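Local structure of maltose/maltodextrin-binding protein (Thermus thermophilus, 2GH9) at residues A[12-17]-A[32-37]; A[56-61]-A[281-286]; A[122-127]-A[139-144]. The protein binds maltotriose in a pocket of the periplasmic-binding-protein type, probably capturing malto-oligosaccharides for uptake through a membrane transporter. All coordinates share one frame; numbering follows the deposited sequence.

Contact 1: A[12-17]-A[32-37]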
loop_
_atom_site.group_PDB
_atom_site.type_symbol
_atom_site.label_atom_id
_atom_site.label_comp_id
_atom_site.label_asym_id
_atom_site.label_seq_id
_atom_site.Cartn_x
_atom_site.Cartn_y
_atom_site.Cartn_z
ATOM N N PRO A 12 -5.621 6.378 15.235
ATOM C CA PRO A 12 -6.195 5.167 15.834
ATOM C C PRO A 12 -5.346 3.895 15.676
ATOM O O PRO A 12 -5.294 3.069 16.611
ATOM C CB PRO A 12 -7.524 5.032 15.117
ATOM C CG PRO A 12 -7.907 6.439 14.809
ATOM C CD PRO A 12 -6.610 7.070 14.382
ATOM N N GLU A 13 -4.678 3.729 14.528
ATOM C CA GLU A 13 -3.835 2.539 14.338
ATOM C C GLU A 13 -2.680 2.509 15.302
ATOM O O GLU A 13 -2.378 1.450 15.876
ATOM C CB GLU A 13 -3.292 2.443 12.913
ATOM C CG GLU A 13 -4.321 2.064 11.868
ATOM C CD GLU A 13 -3.692 1.874 10.490
ATOM O OE1 GLU A 13 -2.555 2.328 10.289
ATOM O OE2 GLU A 13 -4.327 1.265 9.596
ATOM N N LEU A 14 -2.035 3.661 15.459
ATOM C CA LEU A 14 -0.948 3.838 16.408
ATOM C C LEU A 14 -1.430 3.606 17.839
ATOM O O LEU A 14 -0.720 2.998 18.640
ATOM C CB LEU A 14 -0.337 5.246 16.298
ATOM C CG LEU A 14 0.831 5.573 17.233
ATOM C CD1 LEU A 14 2.017 4.623 16.990
ATOM C CD2 LEU A 14 1.243 7.055 17.097
ATOM N N GLU A 15 -2.623 4.109 18.156
ATOM C CA GLU A 15 -3.161 3.940 19.500
ATOM C C GLU A 15 -3.392 2.454 19.833
ATOM O O GLU A 15 -3.062 2.010 20.927
ATOM C CB GLU A 15 -4.415 4.795 19.725
ATOM C CG GLU A 15 -4.491 5.356 21.150
ATOM C CD GLU A 15 -3.379 6.372 21.488
ATOM O OE1 GLU A 15 -3.309 7.433 20.830
ATOM O OE2 GLU A 15 -2.571 6.127 22.417
ATOM N N TRP A 16 -3.909 1.690 18.877
ATOM C CA TRP A 16 -3.992 0.223 19.016
ATOM C C TRP A 16 -2.626 -0.414 19.320
ATOM O O TRP A 16 -2.497 -1.231 20.245
ATOM C CB TRP A 16 -4.595 -0.389 17.737
ATOM C CG TRP A 16 -4.532 -1.905 17.602
ATOM C CD1 TRP A 16 -5.492 -2.795 17.963
ATOM C CD2 TRP A 16 -3.480 -2.678 17.013
ATOM N NE1 TRP A 16 -5.118 -4.064 17.633
ATOM C CE2 TRP A 16 -3.881 -4.028 17.057
ATOM C CE3 TRP A 16 -2.244 -2.362 16.446
ATOM C CZ2 TRP A 16 -3.082 -5.058 16.578
ATOM C CZ3 TRP A 16 -1.459 -3.389 15.956
ATOM C CH2 TRP A 16 -1.884 -4.717 16.029
ATOM N N LEU A 17 -1.611 -0.044 18.541
ATOM C CA LEU A 17 -0.278 -0.599 18.725
ATOM C C LEU A 17 0.305 -0.267 20.117
ATOM O O LEU A 17 0.941 -1.128 20.752
ATOM C CB LEU A 17 0.679 -0.125 17.610
ATOM C CG LEU A 17 2.107 -0.678 17.700
ATOM C CD1 LEU A 17 2.085 -2.176 17.957
ATOM C CD2 LEU A 17 2.962 -0.336 16.473
ATOM N N VAL A 32 7.832 -2.532 26.096
ATOM C CA VAL A 32 7.816 -2.335 24.643
ATOM C C VAL A 32 7.795 -0.840 24.325
ATOM O O VAL A 32 6.858 -0.128 24.736
ATOM C CB VAL A 32 6.604 -3.003 23.986
ATOM C CG1 VAL A 32 6.640 -2.791 22.449
ATOM C CG2 VAL A 32 6.566 -4.483 24.319
ATOM N N GLU A 33 8.823 -0.367 23.622
ATOM C CA GLU A 33 8.865 1.023 23.181
ATOM C C GLU A 33 8.409 1.134 21.708
ATOM O O GLU A 33 9.014 0.565 20.815
ATOM C CB GLU A 33 10.252 1.672 23.386
ATOM C CG GLU A 33 10.161 3.238 23.480
ATOM C CD GLU A 33 11.477 3.979 23.263
ATOM O OE1 GLU A 33 12.543 3.496 23.731
ATOM O OE2 GLU A 33 11.457 5.063 22.624
ATOM N N VAL A 34 7.312 1.855 21.491
ATOM C CA VAL A 34 6.805 2.104 20.142
ATOM C C VAL A 34 7.455 3.397 19.615
ATOM O O VAL A 34 7.319 4.459 20.209
ATOM C CB VAL A 34 5.269 2.146 20.154
ATOM C CG1 VAL A 34 4.701 2.423 18.736
ATOM C CG2 VAL A 34 4.722 0.821 20.726
ATOM N N VAL A 35 8.202 3.280 18.524
ATOM C CA VAL A 35 8.927 4.398 17.928
ATOM C C VAL A 35 8.327 4.662 16.543
ATOM O O VAL A 35 8.279 3.768 15.690
ATOM C CB VAL A 35 10.464 4.120 17.882
ATOM C CG1 VAL A 35 11.231 5.214 17.149
ATOM C CG2 VAL A 35 11.034 3.966 19.307
ATOM N N GLU A 36 7.832 5.884 16.356
ATOM C CA GLU A 36 7.325 6.341 15.065
ATOM C C GLU A 36 8.465 6.691 14.113
ATOM O O GLU A 36 9.487 7.265 14.513
ATOM C CB GLU A 36 6.394 7.535 15.234
ATOM C CG GLU A 36 5.099 7.188 15.942
ATOM C CD GLU A 36 4.450 8.404 16.604
ATOM O OE1 GLU A 36 3.655 9.105 15.938
ATOM O OE2 GLU A 36 4.722 8.636 17.804
ATOM N N VAL A 37 8.276 6.294 12.861
ATOM C CA VAL A 37 9.239 6.474 11.773
ATOM C C VAL A 37 8.381 6.714 10.539
ATOM O O VAL A 37 7.414 5.963 10.317
ATOM C CB VAL A 37 10.078 5.224 11.477
ATOM C CG1 VAL A 37 11.218 5.567 10.450
ATOM C CG2 VAL A 37 10.600 4.532 12.764
#
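L14 and L17, one turn apart on the face of the helix 12-17 that is turned to the strand, share a single methyl group of V34. CD1 of L14 lies 3.9 Å from CG1 of V34, and CD2 of L17 approaches the same CG1 of V34 to 4.0 Å. The two leucines meet it differently: the side chains of L14 and V34 run alongside each other with their tips pointing opposite ways, whereas L17 comes in at a slant. V34 offers CG1 because its chi1 of 179° sets that branch opposite the backbone N and turns it to the helix.

The setting is a beta-alpha-beta unit, in which strand 3-7, helix 11-26 and strand 32-36 follow in order and the two strands pair in parallel. The segment axes come within 10.3 Å and run nearly antiparallel, at 161°, as expected when a helix returns the chain across a parallel sheet. V34 fills in further against K18 and A21 of the same helix, while L17 also touches T7 of the neighbouring strand and L290. On another flank of the helix, E13 forms a salt bridge with R305.

A second kind of contact is mixed in polarity. The extended chain of E36 lies nearly perpendicular to the side chain of L14. CG of E36 is 4.0 Å from CD2 of L14, and the carboxylate follows, with OE1 of E36 3.4 Å from CD2 of L14. This is van der Waals contact with no hydrogen bond. E36 is exposed, so its carboxylate can probably stay hydrated while the aliphatic part of the chain borders the leucine.

Contact 2: A[56-61]-A[281-286]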
loop_
_atom_site.group_PDB
_atom_site.type_symbol
_atom_site.label_atom_id
_atom_site.label_comp_id
_atom_site.label_asym_id
_atom_site.label_seq_id
_atom_site.Cartn_x
_atom_site.Cartn_y
_atom_site.Cartn_z
ATOM N N ALA A 56 15.428 -1.361 15.308
ATOM C CA ALA A 56 14.454 -1.905 16.253
ATOM C C ALA A 56 14.364 -3.422 16.203
ATOM O O ALA A 56 14.757 -4.054 15.219
ATOM C CB ALA A 56 13.051 -1.311 15.988
ATOM N N ASP A 57 13.809 -3.993 17.270
ATOM C CA ASP A 57 13.650 -5.436 17.393
ATOM C C ASP A 57 12.591 -5.971 16.451
ATOM O O ASP A 57 12.650 -7.123 16.063
ATOM C CB ASP A 57 13.304 -5.797 18.845
ATOM C CG ASP A 57 14.452 -5.496 19.789
ATOM O OD1 ASP A 57 15.469 -6.196 19.689
ATOM O OD2 ASP A 57 14.371 -4.543 20.579
ATOM N N LEU A 58 11.607 -5.141 16.112
ATOM C CA LEU A 58 10.611 -5.511 15.117
ATOM C C LEU A 58 10.051 -4.290 14.382
ATOM O O LEU A 58 10.234 -3.145 14.805
ATOM C CB LEU A 58 9.479 -6.384 15.710
ATOM C CG LEU A 58 8.631 -6.037 16.931
ATOM C CD1 LEU A 58 7.429 -6.972 17.032
ATOM C CD2 LEU A 58 9.463 -6.114 18.190
ATOM N N VAL A 59 9.440 -4.548 13.225
ATOM C CA VAL A 59 8.751 -3.491 12.472
ATOM C C VAL A 59 7.322 -3.948 12.347
ATOM O O VAL A 59 7.068 -5.049 11.858
ATOM C CB VAL A 59 9.331 -3.231 11.066
ATOM C CG1 VAL A 59 8.671 -1.969 10.441
ATOM C CG2 VAL A 59 10.829 -3.041 11.111
ATOM N N VAL A 60 6.415 -3.131 12.874
ATOM C CA VAL A 60 4.970 -3.312 12.760
ATOM C C VAL A 60 4.404 -2.098 12.003
ATOM O O VAL A 60 4.205 -1.035 12.607
ATOM C CB VAL A 60 4.337 -3.375 14.143
ATOM C CG1 VAL A 60 2.831 -3.565 14.028
ATOM C CG2 VAL A 60 4.974 -4.506 14.989
ATOM N N THR A 61 4.132 -2.184 10.700
ATOM C CA THR A 61 4.353 -3.315 9.809
ATOM C C THR A 61 5.164 -2.840 8.597
ATOM O O THR A 61 5.335 -1.631 8.374
ATOM C CB THR A 61 3.009 -3.862 9.287
ATOM O OG1 THR A 61 2.153 -2.760 8.908
ATOM C CG2 THR A 61 2.317 -4.738 10.376
ATOM N N THR A 281 13.362 -13.829 21.361
ATOM C CA THR A 281 12.283 -14.552 22.019
ATOM C C THR A 281 11.093 -13.637 22.320
ATOM O O THR A 281 9.966 -13.958 21.962
ATOM C CB THR A 281 12.729 -15.187 23.364
ATOM O OG1 THR A 281 13.703 -16.203 23.116
ATOM C CG2 THR A 281 11.533 -15.808 24.078
ATOM N N GLN A 282 11.357 -12.532 23.008
ATOM C CA GLN A 282 10.291 -11.597 23.409
ATOM C C GLN A 282 9.709 -10.841 22.224
ATOM O O GLN A 282 8.498 -10.679 22.141
ATOM C CB GLN A 282 10.776 -10.598 24.468
ATOM C CG GLN A 282 10.424 -11.015 25.898
ATOM C CD GLN A 282 11.007 -12.357 26.255
ATOM O OE1 GLN A 282 12.214 -12.565 26.118
ATOM N NE2 GLN A 282 10.157 -13.284 26.705
ATOM N N ALA A 283 10.582 -10.389 21.327
ATOM C CA ALA A 283 10.179 -9.777 20.043
ATOM C C ALA A 283 9.230 -10.686 19.255
ATOM O O ALA A 283 8.187 -10.247 18.786
ATOM C CB ALA A 283 11.421 -9.462 19.202
ATOM N N VAL A 284 9.584 -11.961 19.116
ATOM C CA VAL A 284 8.709 -12.925 18.447
ATOM C C VAL A 284 7.382 -13.128 19.188
ATOM O O VAL A 284 6.314 -13.122 18.568
ATOM C CB VAL A 284 9.415 -14.291 18.210
ATOM C CG1 VAL A 284 8.439 -15.322 17.669
ATOM C CG2 VAL A 284 10.593 -14.132 17.264
ATOM N N ASN A 285 7.438 -13.295 20.512
ATOM C CA ASN A 285 6.218 -13.480 21.289
ATOM C C ASN A 285 5.317 -12.268 21.132
ATOM O O ASN A 285 4.126 -12.417 20.951
ATOM C CB ASN A 285 6.519 -13.713 22.775
ATOM C CG ASN A 285 6.939 -15.143 23.082
ATOM O OD1 ASN A 285 6.590 -16.079 22.363
ATOM N ND2 ASN A 285 7.691 -15.314 24.160
ATOM N N PHE A 286 5.890 -11.071 21.172
ATOM C CA PHE A 286 5.080 -9.858 21.062
ATOM C C PHE A 286 4.445 -9.758 19.674
ATOM O O PHE A 286 3.262 -9.444 19.555
ATOM C CB PHE A 286 5.902 -8.612 21.352
ATOM C CG PHE A 286 5.140 -7.335 21.143
ATOM C CD1 PHE A 286 3.946 -7.112 21.826
ATOM C CD2 PHE A 286 5.613 -6.359 20.282
ATOM C CE1 PHE A 286 3.221 -5.924 21.643
ATOM C CE2 PHE A 286 4.890 -5.161 20.096
ATOM C CZ PHE A 286 3.694 -4.957 20.774
#
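L58 reaches from its strand to A283 and F286 on helix 280-290, and its side chain can be traced atom by atom. CB starts out in the direction of the helix without touching it. CG is then flanked by both the N and the C of its own backbone (chi1 53°), a conformation that leucine seldom adopts. With chi2 at 167°, CD2 turns to A283, while CD1 reaches both the A283 carbonyl and the F286 ring.

On the alanine side, CD2 of L58 lies 4.0 Å from CB of A283 and 4.2 Å from CA of A283. On the other branch, CD1 of L58 comes to 3.8 Å from CD2 of F286, meeting the ring obliquely, with the two side chains nearly perpendicular. CD1 of L58 is also 3.8 Å from the carbonyl O of A283, so the fork straddles the piece of helix surface between A283 and the ring one turn on.

One residue back, D57 adds a smaller patch. CB of D57 stands 4.1 Å from CB of A283, and the small alanine probably allows the backbones to close in to 6.2 Å between the CA atoms of D57 and A283. The carboxylate of D57 is engaged outside the two segments, by the hydroxyl of S277 and the backbone N of T4.

In the fold, strand 58-63 runs between strands 3-7 and 265-273, and the helix packs against its start, at D57 and L58. L58 also touches V271, while the ring of F286 meets that of F24.

No hydrogen bond spans the two segments. Their cohesion rests mainly on apolar packing, with the carbonyl oxygens of D57 and A283 also in van der Waals contact, so the fit probably depends on shape and the exclusion of water, with the polar demand of D57 met separately.

Contact 3: A[122-127]-A[139-144]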
loop_
_atom_site.group_PDB
_atom_site.type_symbol
_atom_site.label_atom_id
_atom_site.label_comp_id
_atom_site.label_asym_id
_atom_site.label_seq_id
_atom_site.Cartn_x
_atom_site.Cartn_y
_atom_site.Cartn_z
ATOM N N LYS A 122 -21.388 13.113 1.990
ATOM C CA LYS A 122 -21.930 14.460 2.026
ATOM C C LYS A 122 -21.966 15.106 0.621
ATOM O O LYS A 122 -22.844 15.913 0.316
ATOM C CB LYS A 122 -21.073 15.265 2.997
ATOM C CG LYS A 122 -21.000 16.759 2.817
ATOM C CD LYS A 122 -20.136 17.315 3.918
ATOM C CE LYS A 122 -19.269 18.436 3.461
ATOM N NZ LYS A 122 -17.978 18.425 4.215
ATOM N N TYR A 123 -20.994 14.749 -0.221
ATOM C CA TYR A 123 -20.938 15.205 -1.601
ATOM C C TYR A 123 -21.460 14.165 -2.598
ATOM O O TYR A 123 -22.006 14.520 -3.646
ATOM C CB TYR A 123 -19.507 15.519 -1.969
ATOM C CG TYR A 123 -18.873 16.623 -1.165
ATOM C CD1 TYR A 123 -19.112 17.959 -1.481
ATOM C CD2 TYR A 123 -17.999 16.341 -0.120
ATOM C CE1 TYR A 123 -18.516 18.987 -0.778
ATOM C CE2 TYR A 123 -17.386 17.373 0.600
ATOM C CZ TYR A 123 -17.655 18.704 0.262
ATOM O OH TYR A 123 -17.063 19.751 0.934
ATOM N N VAL A 124 -21.257 12.885 -2.283
ATOM C CA VAL A 124 -21.521 11.806 -3.218
ATOM C C VAL A 124 -22.315 10.712 -2.539
ATOM O O VAL A 124 -21.746 9.892 -1.806
ATOM C CB VAL A 124 -20.186 11.199 -3.793
ATOM C CG1 VAL A 124 -20.496 10.136 -4.813
ATOM C CG2 VAL A 124 -19.311 12.290 -4.397
ATOM N N LYS A 125 -23.624 10.674 -2.802
ATOM C CA LYS A 125 -24.489 9.681 -2.172
ATOM C C LYS A 125 -24.244 8.266 -2.699
ATOM O O LYS A 125 -24.206 7.313 -1.924
ATOM C CB LYS A 125 -25.975 10.064 -2.316
ATOM C CG LYS A 125 -26.382 11.366 -1.598
ATOM C CD LYS A 125 -25.994 11.377 -0.104
ATOM C CE LYS A 125 -26.121 12.772 0.534
ATOM N NZ LYS A 125 -25.322 13.855 -0.151
ATOM N N GLU A 126 -24.074 8.135 -4.012
ATOM C CA GLU A 126 -23.797 6.834 -4.633
ATOM C C GLU A 126 -22.588 6.914 -5.563
ATOM O O GLU A 126 -22.380 7.933 -6.206
ATOM C CB GLU A 126 -25.019 6.342 -5.402
ATOM C CG GLU A 126 -26.261 6.264 -4.550
ATOM C CD GLU A 126 -26.943 4.927 -4.594
ATOM O OE1 GLU A 126 -26.842 4.218 -5.630
ATOM O OE2 GLU A 126 -27.602 4.590 -3.579
ATOM N N PRO A 127 -21.802 5.824 -5.655
ATOM C CA PRO A 127 -20.555 5.917 -6.417
ATOM C C PRO A 127 -20.838 6.155 -7.912
ATOM O O PRO A 127 -21.829 5.655 -8.440
ATOM C CB PRO A 127 -19.890 4.549 -6.185
ATOM C CG PRO A 127 -21.016 3.621 -5.855
ATOM C CD PRO A 127 -22.024 4.470 -5.115
ATOM N N GLN A 139 -15.651 17.470 -11.747
ATOM C CA GLN A 139 -15.501 18.833 -12.265
ATOM C C GLN A 139 -16.541 19.770 -11.644
ATOM O O GLN A 139 -16.213 20.914 -11.292
ATOM C CB GLN A 139 -15.592 18.855 -13.797
ATOM C CG GLN A 139 -14.292 18.372 -14.494
ATOM C CD GLN A 139 -14.467 18.133 -15.978
ATOM O OE1 GLN A 139 -15.579 17.920 -16.455
ATOM N NE2 GLN A 139 -13.370 18.133 -16.708
ATOM N N LYS A 140 -17.771 19.270 -11.513
ATOM C CA LYS A 140 -18.878 20.008 -10.901
ATOM C C LYS A 140 -18.585 20.422 -9.463
ATOM O O LYS A 140 -18.883 21.555 -9.058
ATOM C CB LYS A 140 -20.159 19.168 -10.911
ATOM C CG LYS A 140 -21.361 19.877 -10.267
ATOM C CD LYS A 140 -22.589 18.996 -10.197
ATOM C CE LYS A 140 -23.663 19.604 -9.276
ATOM N NZ LYS A 140 -23.290 19.600 -7.787
ATOM N N LEU A 141 -18.036 19.489 -8.690
ATOM C CA LEU A 141 -17.839 19.697 -7.265
ATOM C C LEU A 141 -16.569 20.464 -6.984
ATOM O O LEU A 141 -16.326 20.829 -5.836
ATOM C CB LEU A 141 -17.842 18.359 -6.512
ATOM C CG LEU A 141 -19.139 17.562 -6.609
ATOM C CD1 LEU A 141 -18.949 16.139 -6.105
ATOM C CD2 LEU A 141 -20.274 18.268 -5.858
ATOM N N THR A 142 -15.764 20.712 -8.018
ATOM C CA THR A 142 -14.565 21.531 -7.898
ATOM C C THR A 142 -14.927 22.997 -8.153
ATOM O O THR A 142 -15.524 23.323 -9.177
ATOM C CB THR A 142 -13.476 21.076 -8.899
ATOM O OG1 THR A 142 -13.294 19.655 -8.793
ATOM C CG2 THR A 142 -12.159 21.798 -8.634
ATOM N N THR A 143 -14.559 23.863 -7.213
ATOM C CA THR A 143 -14.978 25.273 -7.198
ATOM C C THR A 143 -13.835 26.159 -6.628
ATOM O O THR A 143 -12.657 25.905 -6.902
ATOM C CB THR A 143 -16.290 25.448 -6.354
ATOM O OG1 THR A 143 -16.032 25.087 -4.987
ATOM C CG2 THR A 143 -17.448 24.612 -6.916
ATOM N N GLY A 144 -14.174 27.190 -5.850
ATOM C CA GLY A 144 -13.173 27.991 -5.144
ATOM C C GLY A 144 -12.396 27.197 -4.100
ATOM O O GLY A 144 -11.200 26.922 -4.284
#
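Y123 and V124 close on L141 where the loop after strand 116-120 passes the C-terminal end of helix 131-141, in the link from that strand to that helix beside the four-stranded mixed sheet of this periplasmic-binding-protein fold. The closer-packed part of the contact turns on one methyl. CD1 of L141 lies 4.2 Å from CB of Y123 and, equally, 4.2 Å from CG2 of V124, so the leucine tip rests against two consecutive loop residues, both on one side of it. With chi1 near -61° and chi2 near 167°, L141 stretches across to them. V124 is buried and rests also on Y119, and both Y123 and L141 also touch A228 of strand 227-232.

Even here the fit is modest. Just 107 Å² is buried over both sides, and no hydrogen bond crosses between the segments. The tyrosine touches L141 through CB while its ring continues past to bring OH to the carbonyl O of G225, an oxygen that NZ of K122 also bonds. CG of K122 lies over one face of the Y123 ring, 4.2 Å above the plane and toward the rim.

Beyond this patch the contact gives way to solvent. K122, K125 and K140 are all exposed. The bond from the backbone N of T142 to the O of Q139 is weak, although OG1 of T142 is held by A138 O and G148 N. K125 curls back over its own loop, where NZ of K125 makes a weak hydrogen bond, 3.3 Å long, to the carbonyl O of K122.

How the contacts relate
From the N terminus, contact 1 closes first, a short loop joining helix 11-26 to the strand that follows it. The chain then enters strand 58-63, the first half of contact 2, whose partner helix 280-290 arrives some 220 residues later. Within that long excursion contact 3 opens and closes a short loop of its own, tying the loop after strand 116-120 to helix 131-141; none of the three cross. Contacts 1 and 2 serve the same sheet and touch directly, CG1 of V32 lying 3.8 Å from CE2 of F286. Contact 3 lies beside the other sheet, the one containing strands 116-120 and 227-232, its centre about 44 Å from that of contact 2.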